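Local coordinates for sulfite dehydrogenase (Paracoccus pantotrophus, PDB 2XTS), which oxidises protein-bound sulfane sulfur in the Sox pathway with a molybdenum cofactor and passes the electrons to haem c, at the interface of chains A and B. Numbering follows the deposited sequence. Chains: chain A/B, Sulfite dehydrogenase.

The interface of chains A and B. Residues chain A 27, 68, 199-201; chain B 30, 61, 65, 67.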
# COMPACT_ATOMS: atom_id res chain seq x y z
N TYR A 27 10.10 -5.54 9.80
CA TYR A 27 9.53 -4.60 8.85
C TYR A 27 10.40 -4.67 7.59
O TYR A 27 11.55 -4.23 7.57
CB TYR A 27 9.46 -3.17 9.40
CG TYR A 27 8.44 -2.35 8.62
CD1 TYR A 27 8.70 -1.93 7.32
CD2 TYR A 27 7.19 -2.07 9.15
CE1 TYR A 27 7.78 -1.22 6.59
CE2 TYR A 27 6.25 -1.36 8.44
CZ TYR A 27 6.54 -0.93 7.14
OH TYR A 27 5.64 -0.25 6.38
N GLN A 68 4.35 3.42 -0.37
CA GLN A 68 4.71 4.67 0.23
C GLN A 68 6.21 4.87 0.32
O GLN A 68 6.67 6.01 0.30
CB GLN A 68 4.01 4.88 1.58
CG GLN A 68 4.01 3.71 2.52
CD GLN A 68 2.83 2.76 2.39
OE1 GLN A 68 2.31 2.54 1.29
NE2 GLN A 68 2.39 2.23 3.51
N ASN A 199 -2.16 4.34 3.29
CA ASN A 199 -1.95 2.94 2.93
C ASN A 199 -1.74 2.10 4.20
O ASN A 199 -0.78 1.32 4.31
CB ASN A 199 -0.78 2.81 1.95
CG ASN A 199 -1.12 3.29 0.57
OD1 ASN A 199 -2.29 3.48 0.21
ND2 ASN A 199 -0.10 3.50 -0.24
N GLY A 200 -2.64 2.30 5.16
CA GLY A 200 -2.74 1.47 6.32
C GLY A 200 -2.04 1.94 7.58
O GLY A 200 -2.47 1.62 8.66
N GLU A 201 -0.93 2.63 7.44
CA GLU A 201 -0.05 2.97 8.55
C GLU A 201 0.12 4.48 8.66
O GLU A 201 -0.40 5.24 7.84
CB GLU A 201 1.30 2.26 8.37
CG GLU A 201 2.04 2.66 7.11
CD GLU A 201 3.35 1.92 6.87
OE1 GLU A 201 3.73 1.03 7.68
OE2 GLU A 201 3.97 2.26 5.85
N PRO B 30 9.23 3.51 7.57
CA PRO B 30 8.54 4.32 8.55
C PRO B 30 9.46 5.11 9.45
O PRO B 30 10.61 4.74 9.72
CB PRO B 30 7.78 3.28 9.38
CG PRO B 30 7.49 2.16 8.41
CD PRO B 30 8.76 2.12 7.59
N LEU B 61 -2.89 -0.42 12.61
CA LEU B 61 -3.23 -0.02 11.25
C LEU B 61 -4.62 0.61 11.21
O LEU B 61 -5.45 0.41 12.09
CB LEU B 61 -3.11 -1.22 10.30
CG LEU B 61 -1.74 -1.89 10.23
CD1 LEU B 61 -1.82 -3.13 9.36
CD2 LEU B 61 -0.64 -0.95 9.75
N ILE B 65 -5.79 -1.28 3.43
CA ILE B 65 -4.60 -1.75 2.72
C ILE B 65 -3.53 -2.08 3.75
O ILE B 65 -3.20 -1.25 4.59
CB ILE B 65 -4.07 -0.66 1.76
CG1 ILE B 65 -5.09 -0.38 0.64
CG2 ILE B 65 -2.69 -1.01 1.22
CD1 ILE B 65 -5.37 -1.55 -0.27
N PRO B 67 0.26 -2.45 4.76
CA PRO B 67 1.60 -2.18 4.26
C PRO B 67 2.38 -3.48 4.10
O PRO B 67 2.50 -4.25 5.06
CB PRO B 67 2.23 -1.28 5.32
CG PRO B 67 1.11 -0.78 6.15
CD PRO B 67 0.06 -1.88 6.10
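Over one face of the A:Tyr27 ring sits the pyrrolidine of B:Pro30, whose CG stands 3.8 Å from the ring centroid in a CH-pi contact. The offset is toward the rim at the hydroxyl end, as CG lies 3.5 Å from CZ of A:Tyr27. With CG of A:Tyr27 anti to the backbone N (chi1 -160°), the phenol crosses B:Pro67 at about a right angle, its OH beside the proline CB. One face of the A:Glu201 carboxylate lies against CG and CB of B:Pro67, CD standing 3.6 Å from that CG, the two side chains running in opposite directions. Both carboxylate oxygens are gripped from chain A: OE1 takes the A:Tyr27 hydroxyl on its syn lone pair at 2.6 Å, while the A:Gln68 amide nitrogen NE2 reaches OE2 at 2.8 Å from above the carboxylate plane, on the B:Pro67 side. Together these bonds probably limit the rotation of the carboxylate. A second-shell link, ND2 of A:Asn199 to OE1 of A:Gln68 (3.0 Å), leaves in the A:Asn199 amide plane but arrives from above the A:Gln68 carbonyl plane; it is likely to steady the glutamine. Replacing A:Glu201 by an alanine would probably leave the A:Tyr27 hydroxyl without its OE1 acceptor and A:Gln68 NE2 without OE2, the glutamine then held mainly through A:Asn199, and open a gap beside B:Pro67. CG of B:Pro67 also packs 3.4 Å from the A:Asn199 carbonyl O. The A:Gly200 carbonyl O lies 3.3 Å from CD2 of B:Leu61, and the B:Ile65 carbonyl O borders CA of that glycine. A:Asn199 and A:Gly200 join strands 193-198 and 201-202 within the molybdopterin-binding family region; A:Gln68 opens 3-10 helix 68-70, and chain B contributes loop residues. The patch recurs with chains exchanged in the two-fold interface, and the family's dimerisation domain makes a biological dimer likely.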